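Local coordinates for glutathione peroxidase (Schistosoma mansoni, PDB 2V1M), which catalyses the reduction of hydrogen peroxide by glutathione, giving glutathione disulfide and water, as a member of the glutathione peroxidase family within the thioredoxin clan, at residues Lys17-Val22 with Ala84-Phe89; Val33-Asn38 with Gly160-Leu165; Met56-Val61 with Gly95-Met100. All blocks are in the same frame, centred on the assembly; numbering follows the deposited sequence.

Contact 1. Residues Lys17-Val22 with Ala84-Phe89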
loop_
_atom_site.group_PDB
_atom_site.type_symbol
_atom_site.label_atom_id
_atom_site.label_comp_id
_atom_site.label_asym_id
_atom_site.label_seq_id
_atom_site.Cartn_x
_atom_site.Cartn_y
_atom_site.Cartn_z
ATOM N N LYS A 17 -8.418 -9.701 0.088
ATOM C CA LYS A 17 -8.696 -10.233 -1.246
ATOM C C LYS A 17 -7.799 -9.509 -2.258
ATOM O O LYS A 17 -7.796 -8.282 -2.340
ATOM C CB LYS A 17 -10.170 -9.991 -1.562
ATOM C CG LYS A 17 -10.664 -10.707 -2.829
ATOM C CD LYS A 17 -12.162 -10.460 -3.099
ATOM C CE LYS A 17 -13.073 -10.914 -1.941
ATOM N NZ LYS A 17 -12.938 -12.355 -1.709
ATOM N N ASP A 18 -7.059 -10.288 -3.048
ATOM C CA ASP A 18 -6.213 -9.683 -4.083
ATOM C C ASP A 18 -7.065 -9.247 -5.289
ATOM O O ASP A 18 -8.283 -9.471 -5.317
ATOM C CB ASP A 18 -5.002 -10.570 -4.429
ATOM C CG ASP A 18 -5.275 -11.702 -5.408
ATOM O OD1 ASP A 18 -6.348 -11.761 -6.038
ATOM O OD2 ASP A 18 -4.324 -12.515 -5.554
ATOM N N ILE A 19 -6.434 -8.618 -6.268
ATOM C CA ILE A 19 -7.224 -7.990 -7.346
ATOM C C ILE A 19 -7.905 -9.013 -8.251
ATOM O O ILE A 19 -8.818 -8.658 -8.984
ATOM C CB ILE A 19 -6.423 -6.949 -8.126
ATOM C CG1 ILE A 19 -7.330 -5.941 -8.852
ATOM C CG2 ILE A 19 -5.421 -7.657 -9.056
ATOM C CD1 ILE A 19 -6.582 -4.668 -9.244
ATOM N N ASN A 20 -7.425 -10.257 -8.195
ATOM C CA ASN A 20 -8.028 -11.376 -8.947
ATOM C C ASN A 20 -9.131 -12.080 -8.173
ATOM O O ASN A 20 -9.706 -13.075 -8.673
ATOM C CB ASN A 20 -6.949 -12.397 -9.312
ATOM C CG ASN A 20 -5.876 -11.792 -10.215
ATOM O OD1 ASN A 20 -6.200 -10.978 -11.099
ATOM N ND2 ASN A 20 -4.619 -12.153 -9.986
ATOM N N GLY A 21 -9.439 -11.581 -6.972
ATOM C CA GLY A 21 -10.467 -12.200 -6.137
ATOM C C GLY A 21 -9.940 -13.315 -5.257
ATOM O O GLY A 21 -10.757 -13.988 -4.597
ATOM N N VAL A 22 -8.630 -13.499 -5.183
ATOM C CA VAL A 22 -8.009 -14.557 -4.379
ATOM C C VAL A 22 -7.649 -14.007 -3.011
ATOM O O VAL A 22 -6.840 -13.059 -2.903
ATOM C CB VAL A 22 -6.756 -15.106 -5.110
ATOM C CG1 VAL A 22 -5.920 -16.005 -4.202
ATOM C CG2 VAL A 22 -7.185 -15.826 -6.410
ATOM N N ALA A 84 -11.388 -5.732 -12.347
ATOM C CA ALA A 84 -10.783 -6.165 -13.633
ATOM C C ALA A 84 -10.302 -4.945 -14.413
ATOM O O ALA A 84 -9.235 -4.999 -15.052
ATOM C CB ALA A 84 -11.748 -6.996 -14.433
ATOM N N GLU A 85 -11.082 -3.878 -14.409
ATOM C CA GLU A 85 -10.725 -2.684 -15.142
ATOM C C GLU A 85 -9.548 -1.959 -14.496
ATOM O O GLU A 85 -8.671 -1.444 -15.213
ATOM C CB GLU A 85 -11.934 -1.777 -15.262
ATOM C CG GLU A 85 -11.670 -0.498 -16.034
ATOM C CD GLU A 85 -12.936 0.332 -16.321
ATOM O OE1 GLU A 85 -14.047 -0.033 -15.886
ATOM O OE2 GLU A 85 -12.782 1.394 -16.976
ATOM N N ILE A 86 -9.522 -1.875 -13.167
ATOM C CA ILE A 86 -8.345 -1.312 -12.484
ATOM C C ILE A 86 -7.079 -2.100 -12.883
ATOM O O ILE A 86 -6.015 -1.533 -13.223
ATOM C CB ILE A 86 -8.540 -1.339 -10.962
ATOM C CG1 ILE A 86 -9.693 -0.398 -10.547
ATOM C CG2 ILE A 86 -7.231 -0.925 -10.259
ATOM C CD1 ILE A 86 -10.149 -0.620 -9.125
ATOM N N LYS A 87 -7.166 -3.420 -12.805
ATOM C CA LYS A 87 -6.016 -4.271 -13.114
ATOM C C LYS A 87 -5.534 -4.021 -14.537
ATOM O O LYS A 87 -4.330 -3.871 -14.786
ATOM C CB LYS A 87 -6.388 -5.736 -12.938
ATOM C CG LYS A 87 -5.195 -6.687 -13.199
ATOM C CD LYS A 87 -5.611 -8.151 -13.188
ATOM C CE LYS A 87 -4.425 -9.070 -13.423
ATOM N NZ LYS A 87 -4.821 -10.491 -13.499
ATOM N N LYS A 88 -6.456 -4.018 -15.491
ATOM C CA LYS A 88 -6.062 -3.791 -16.894
ATOM C C LYS A 88 -5.420 -2.420 -17.054
ATOM O O LYS A 88 -4.406 -2.281 -17.745
ATOM C CB LYS A 88 -7.291 -3.931 -17.815
ATOM C CG LYS A 88 -6.966 -3.754 -19.298
ATOM C CD LYS A 88 -8.203 -4.032 -20.163
ATOM C CE LYS A 88 -7.928 -3.813 -21.620
ATOM N NZ LYS A 88 -7.194 -4.969 -22.238
ATOM N N PHE A 89 -6.003 -1.401 -16.434
ATOM C CA PHE A 89 -5.492 -0.064 -16.574
ATOM C C PHE A 89 -4.051 0.032 -16.093
ATOM O O PHE A 89 -3.169 0.530 -16.813
ATOM C CB PHE A 89 -6.382 0.941 -15.808
ATOM C CG PHE A 89 -5.786 2.346 -15.730
ATOM C CD1 PHE A 89 -6.373 3.416 -16.393
ATOM C CD2 PHE A 89 -4.605 2.554 -15.032
ATOM C CE1 PHE A 89 -5.805 4.696 -16.322
ATOM C CE2 PHE A 89 -4.027 3.830 -14.973
ATOM C CZ PHE A 89 -4.634 4.893 -15.621
#

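Contact 2. Residues Val33-Asn38 with Gly160-Leu165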
loop_
_atom_site.group_PDB
_atom_site.type_symbol
_atom_site.label_atom_id
_atom_site.label_comp_id
_atom_site.label_asym_id
_atom_site.label_seq_id
_atom_site.Cartn_x
_atom_site.Cartn_y
_atom_site.Cartn_z
ATOM N N VAL A 33 10.241 -6.264 3.841
ATOM C CA VAL A 33 9.788 -4.894 4.095
ATOM C C VAL A 33 8.622 -4.621 3.163
ATOM O O VAL A 33 8.712 -4.947 1.976
ATOM C CB VAL A 33 10.951 -3.893 3.850
ATOM C CG1 VAL A 33 10.476 -2.440 3.904
ATOM C CG2 VAL A 33 12.074 -4.141 4.828
ATOM N N CYS A 34 7.538 -4.020 3.690
ATOM C CA CYS A 34 6.383 -3.739 2.867
ATOM C C CYS A 34 6.087 -2.258 2.819
ATOM O O CYS A 34 6.183 -1.553 3.838
ATOM C CB CYS A 34 5.124 -4.477 3.373
ATOM S SG CYS A 34 5.278 -6.273 3.395
ATOM N N LEU A 35 5.699 -1.796 1.633
ATOM C CA LEU A 35 5.213 -0.440 1.444
ATOM C C LEU A 35 3.757 -0.560 1.015
ATOM O O LEU A 35 3.479 -1.138 -0.045
ATOM C CB LEU A 35 6.039 0.310 0.393
ATOM C CG LEU A 35 5.667 1.806 0.289
ATOM C CD1 LEU A 35 6.046 2.582 1.577
ATOM C CD2 LEU A 35 6.333 2.400 -0.952
ATOM N N ILE A 36 2.836 -0.108 1.877
ATOM C CA ILE A 36 1.411 -0.307 1.672
ATOM C C ILE A 36 0.792 1.018 1.253
ATOM O O ILE A 36 0.898 2.034 2.012
ATOM C CB ILE A 36 0.745 -0.889 2.955
ATOM C CG1 ILE A 36 1.454 -2.203 3.339
ATOM C CG2 ILE A 36 -0.746 -1.065 2.677
ATOM C CD1 ILE A 36 0.881 -2.892 4.572
ATOM N N VAL A 37 0.168 1.020 0.085
ATOM C CA VAL A 37 -0.284 2.270 -0.548
ATOM C C VAL A 37 -1.744 2.126 -0.908
ATOM O O VAL A 37 -2.139 1.135 -1.523
ATOM C CB VAL A 37 0.559 2.522 -1.845
ATOM C CG1 VAL A 37 0.200 3.912 -2.432
ATOM C CG2 VAL A 37 2.024 2.401 -1.563
ATOM N N ASN A 38 -2.593 3.102 -0.528
ATOM C CA ASN A 38 -3.967 3.143 -1.041
ATOM C C ASN A 38 -3.946 3.912 -2.352
ATOM O O ASN A 38 -3.306 4.954 -2.435
ATOM C CB ASN A 38 -4.939 3.734 -0.023
ATOM C CG ASN A 38 -4.608 5.192 0.365
ATOM O OD1 ASN A 38 -3.542 5.467 0.942
ATOM N ND2 ASN A 38 -5.540 6.111 0.090
ATOM N N GLY A 160 15.167 5.870 0.947
ATOM C CA GLY A 160 16.203 5.851 1.986
ATOM C C GLY A 160 15.727 5.074 3.229
ATOM O O GLY A 160 16.465 4.242 3.809
ATOM N N ASP A 161 14.491 5.346 3.653
ATOM C CA ASP A 161 13.931 4.656 4.799
ATOM C C ASP A 161 13.751 3.164 4.511
ATOM O O ASP A 161 13.998 2.324 5.384
ATOM C CB ASP A 161 12.587 5.277 5.199
ATOM C CG ASP A 161 12.724 6.710 5.766
ATOM O OD1 ASP A 161 13.831 7.094 6.202
ATOM O OD2 ASP A 161 11.685 7.424 5.814
ATOM N N ILE A 162 13.315 2.823 3.297
ATOM C CA ILE A 162 13.240 1.422 2.913
ATOM C C ILE A 162 14.609 0.752 3.026
ATOM O O ILE A 162 14.706 -0.355 3.548
ATOM C CB ILE A 162 12.664 1.302 1.488
ATOM C CG1 ILE A 162 11.142 1.614 1.528
ATOM C CG2 ILE A 162 12.913 -0.125 0.910
ATOM C CD1 ILE A 162 10.557 1.910 0.135
ATOM N N MET A 163 15.662 1.389 2.510
ATOM C CA MET A 163 16.999 0.778 2.576
ATOM C C MET A 163 17.405 0.494 3.999
ATOM O O MET A 163 18.041 -0.542 4.279
ATOM C CB MET A 163 18.081 1.647 1.888
ATOM C CG MET A 163 17.831 1.905 0.394
ATOM S SD MET A 163 17.359 0.515 -0.580
ATOM C CE MET A 163 18.909 -0.372 -0.704
ATOM N N GLU A 164 17.097 1.404 4.927
ATOM C CA GLU A 164 17.460 1.146 6.323
ATOM C C GLU A 164 16.779 -0.135 6.799
ATOM O O GLU A 164 17.425 -1.030 7.395
ATOM C CB GLU A 164 17.147 2.357 7.217
ATOM C CG GLU A 164 18.020 3.602 6.897
ATOM C CD GLU A 164 17.621 4.891 7.613
ATOM O OE1 GLU A 164 16.454 5.328 7.553
ATOM O OE2 GLU A 164 18.511 5.505 8.224
ATOM N N LEU A 165 15.488 -0.251 6.516
ATOM C CA LEU A 165 14.777 -1.438 7.019
ATOM C C LEU A 165 15.192 -2.722 6.284
ATOM O O LEU A 165 15.171 -3.813 6.875
ATOM C CB LEU A 165 13.276 -1.233 6.959
ATOM C CG LEU A 165 12.721 -0.062 7.785
ATOM C CD1 LEU A 165 11.186 -0.098 7.704
ATOM C CD2 LEU A 165 13.183 -0.163 9.245
#

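Contact 3. Residues Met56-Val61 with Gly95-Met100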
loop_
_atom_site.group_PDB
_atom_site.type_symbol
_atom_site.label_atom_id
_atom_site.label_comp_id
_atom_site.label_asym_id
_atom_site.label_seq_id
_atom_site.Cartn_x
_atom_site.Cartn_y
_atom_site.Cartn_z
ATOM N N MET A 56 10.513 1.480 -8.178
ATOM C CA MET A 56 11.057 1.016 -6.913
ATOM C C MET A 56 10.905 -0.482 -6.726
ATOM O O MET A 56 11.831 -1.118 -6.216
ATOM C CB MET A 56 10.426 1.756 -5.758
ATOM C CG MET A 56 10.780 3.220 -5.732
ATOM S SD MET A 56 9.815 4.189 -4.552
ATOM C CE MET A 56 10.467 3.524 -3.016
ATOM N N HIS A 57 9.774 -1.039 -7.161
ATOM C CA HIS A 57 9.623 -2.496 -7.183
ATOM C C HIS A 57 10.783 -3.117 -7.966
ATOM O O HIS A 57 11.433 -4.066 -7.529
ATOM C CB HIS A 57 8.317 -2.861 -7.870
ATOM C CG HIS A 57 8.213 -4.318 -8.158
ATOM N ND1 HIS A 57 7.745 -5.223 -7.219
ATOM C CD2 HIS A 57 8.540 -5.020 -9.278
ATOM C CE1 HIS A 57 7.785 -6.418 -7.784
ATOM N NE2 HIS A 57 8.275 -6.330 -9.010
ATOM N N THR A 58 11.025 -2.599 -9.172
ATOM C CA THR A 58 12.040 -3.204 -10.022
ATOM C C THR A 58 13.445 -3.097 -9.395
ATOM O O THR A 58 14.264 -4.016 -9.510
ATOM C CB THR A 58 11.931 -2.614 -11.424
ATOM O OG1 THR A 58 10.645 -2.983 -11.971
ATOM C CG2 THR A 58 13.013 -3.150 -12.340
ATOM N N ARG A 59 13.720 -1.974 -8.722
ATOM C CA ARG A 59 15.023 -1.796 -8.082
ATOM C C ARG A 59 15.196 -2.694 -6.848
ATOM O O ARG A 59 16.314 -3.170 -6.576
ATOM C CB ARG A 59 15.247 -0.308 -7.711
ATOM C CG ARG A 59 16.607 -0.016 -7.114
ATOM C CD ARG A 59 16.772 1.443 -6.768
ATOM N NE ARG A 59 17.271 2.192 -7.912
ATOM C CZ ARG A 59 17.675 3.456 -7.867
ATOM N NH1 ARG A 59 18.120 4.039 -8.971
ATOM N NH2 ARG A 59 17.621 4.141 -6.730
ATOM N N LEU A 60 14.111 -2.886 -6.080
ATOM C CA LEU A 60 14.247 -3.386 -4.704
ATOM C C LEU A 60 13.540 -4.691 -4.409
ATOM O O LEU A 60 13.771 -5.233 -3.308
ATOM C CB LEU A 60 13.800 -2.293 -3.736
ATOM C CG LEU A 60 14.683 -1.028 -3.775
ATOM C CD1 LEU A 60 14.077 0.053 -2.894
ATOM C CD2 LEU A 60 16.138 -1.300 -3.397
ATOM N N VAL A 61 12.713 -5.245 -5.301
ATOM C CA VAL A 61 12.037 -6.490 -4.978
ATOM C C VAL A 61 13.034 -7.610 -4.639
ATOM O O VAL A 61 12.806 -8.392 -3.711
ATOM C CB VAL A 61 11.078 -6.906 -6.109
ATOM C CG1 VAL A 61 11.818 -7.185 -7.429
ATOM C CG2 VAL A 61 10.193 -8.106 -5.673
ATOM N N GLY A 95 2.770 -1.198 -16.439
ATOM C CA GLY A 95 3.475 -2.473 -16.295
ATOM C C GLY A 95 3.673 -2.872 -14.824
ATOM O O GLY A 95 4.689 -3.470 -14.471
ATOM N N VAL A 96 2.656 -2.597 -13.985
ATOM C CA VAL A 96 2.762 -2.913 -12.577
ATOM C C VAL A 96 3.095 -4.401 -12.364
ATOM O O VAL A 96 2.343 -5.285 -12.828
ATOM C CB VAL A 96 1.441 -2.597 -11.861
ATOM C CG1 VAL A 96 1.415 -3.183 -10.452
ATOM C CG2 VAL A 96 1.235 -1.081 -11.820
ATOM N N GLN A 97 4.173 -4.632 -11.609
ATOM C CA GLN A 97 4.579 -6.004 -11.240
ATOM C C GLN A 97 4.445 -6.268 -9.761
ATOM O O GLN A 97 4.617 -7.420 -9.336
ATOM C CB GLN A 97 6.009 -6.275 -11.691
ATOM C CG GLN A 97 6.158 -6.316 -13.186
ATOM C CD GLN A 97 7.605 -6.468 -13.547
ATOM O OE1 GLN A 97 8.427 -5.602 -13.235
ATOM N NE2 GLN A 97 7.972 -7.613 -14.134
ATOM N N PHE A 98 4.189 -5.237 -8.949
ATOM C CA PHE A 98 3.969 -5.407 -7.529
ATOM C C PHE A 98 2.519 -5.889 -7.275
ATOM O O PHE A 98 1.763 -6.162 -8.226
ATOM C CB PHE A 98 4.317 -4.134 -6.750
ATOM C CG PHE A 98 3.647 -2.873 -7.247
ATOM C CD1 PHE A 98 4.265 -2.056 -8.210
ATOM C CD2 PHE A 98 2.370 -2.512 -6.783
ATOM C CE1 PHE A 98 3.630 -0.907 -8.673
ATOM C CE2 PHE A 98 1.729 -1.372 -7.269
ATOM C CZ PHE A 98 2.351 -0.572 -8.235
ATOM N N ASP A 99 2.162 -6.088 -6.001
ATOM C CA ASP A 99 0.927 -6.779 -5.667
ATOM C C ASP A 99 -0.240 -5.802 -5.595
ATOM O O ASP A 99 -0.229 -4.843 -4.826
ATOM C CB ASP A 99 1.117 -7.554 -4.369
ATOM C CG ASP A 99 2.074 -8.726 -4.530
ATOM O OD1 ASP A 99 2.240 -9.226 -5.660
ATOM O OD2 ASP A 99 2.626 -9.157 -3.495
ATOM N N MET A 100 -1.284 -6.109 -6.368
ATOM C CA MET A 100 -2.536 -5.369 -6.433
ATOM C C MET A 100 -3.633 -6.117 -5.708
ATOM O O MET A 100 -3.749 -7.355 -5.802
ATOM C CB MET A 100 -2.967 -5.194 -7.900
ATOM C CG MET A 100 -2.026 -4.333 -8.772
ATOM S SD MET A 100 -1.919 -2.598 -8.274
ATOM C CE MET A 100 -3.633 -2.084 -8.330
#

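Contact 1. Residues Lys17-Val22 with Ala84-Phe89
Ile19 and Asn20, neighbours in a turn, both meet Lys87 on the helix, one at the root of its side chain and the other at its amine. The apolar part belongs to Ile19, whose CD1 lies 3.9 Å from Ile86 CG2 and 3.9 Å from Lys87 CB. With CG1 anti to the backbone N (chi1 -158°), the longer branch of Ile19 is sent to the helix surface; the Ile19 and Lys87 side chains cross at a slant, with Ile19 CG2 4.2 Å from Lys87 CD. The polar part is a single hydrogen bond from Lys87 NZ to Asn20 OD1, 2.8 Å long. Lys87 is stretched out from CB to NZ and meets the Asn20 side chain nearly at a right angle; the donor stands 21° off the amide's carbonyl plane. Within 17-22, Asp18 OD1 accepts the backbone N of Asn20 at 2.8 Å, an Asx turn, and Val22 N at 3.0 Å. These two donors come from opposite faces of the carboxylate, bracing the type I turn Asp18-Gly21 that presents Ile19 and Asn20. The turn joins strands 15-17 and 23-25 of the small antiparallel hairpin, so the contact lays the hairpin's tip on helix 83-94. Backbone hydrogen bonding between Lys17 and Ser102 ties the same hairpin to the chain just beyond strand 99-100.

Contact 2. Residues Val33-Asn38 with Gly160-Leu165
Val33 and Leu165 meet where the start of a strand comes up to a helix, each side chain setting out toward the other segment. In Val33 a chi1 of 172° puts CG1 anti to the backbone N and leaves CG2, beside that N, as the branch that reaches the helix. CG2 lies 3.8 Å from Leu165 CB and 3.7 Å from Leu165 C, thus packing against the root of the leucine and its carbonyl group. Beyond CB the isopropyl end of Leu165 turns away from Val33, and an acetate ion, probably from the crystallisation liquor, lies about 4 Å from the leucine side chain. A second, looser meeting is made by the methyl ends of two longer side chains, Leu35 CD2 and Ile162 CD1, 4.4 Å apart. Ile162 reaches there through an extended outer torsion (chi2 164°), which carries CD1 out from the helix to the strand. Val33 and Leu35 are two residues apart on one side of the strand, while Ile162 and Leu165 are three apart on the helix, so both pairs lie along a single apolar seam without a hydrogen bond across it. Strand 33-39 is the middle strand of the five-stranded mixed sheet of this thioredoxin-like fold, between 65-71 and 136-139. Helix 159-167 covers it together with helix 46-60, Ile162 touching Leu138 of strand 136-139 and Leu65 of strand 65-71.

Contact 3. Residues Met56-Val61 with Gly95-Met100
His57 sets one face of its imidazole against the backbone that joins Gln97 to Phe98. Phe98 N lies 3.9 Å above the ring plane, over the centre, while Gln97 C is offset toward the rim; on the opposite face sits Val61 CB, four residues on. With CG anti to the backbone N (chi1 169°), the ring is carried from the helix to the loop. On the same face as the loop backbone, the CB atoms of the two loop residues reach the ring nitrogens: Gln97 CB is 3.5 Å from His57 NE2, Phe98 CB 3.6 Å from His57 ND1. The phenyl ring leads away from 56-61, though Phe98 CD1 still lies 4.1 Å from His57 CB. Val96 CG1 lies over the centre of one face of the Phe98 ring, 3.4 Å above its plane. Among polar groups, Thr58 OG1 and Gln97 OE1 stand 3.7 Å apart without a hydrogen bond between them; Thr58 OG1 is bonded instead to Gln54 O, one turn back in helix 46-60. Between 56-61 and 95-100 the imidazole is thus packed by van der Waals contact, with no hydrogen bond or ion pair across them; a polar tie from helix to loop comes from Gln54 OE1, which accepts Gln97 N.

How the contacts relate
Met100 joins contact 1 to contact 3: its O is 3.0 Å from Ile19 N, a probable hydrogen bond, and its CE packs against Ile86 CG2 at 4.2 Å. Contacts 2 and 3 share an apolar helix interface, where Met163 SD lies 3.6 Å from Leu60 CD2 and Ile162 CG2 4.0 Å from Leu60 CD1. Contacts 1 and 2 do not touch; their centres are 23 Å apart, on opposite sides of the chain's centre. Contact 3 thus lies between the other two, touching both. Cys43, probably the active-site residue as in relatives and present here as cysteinesulfonic acid, lies in the chain between strand 33-39 and helix 46-60, which carry parts of contacts 2 and 3.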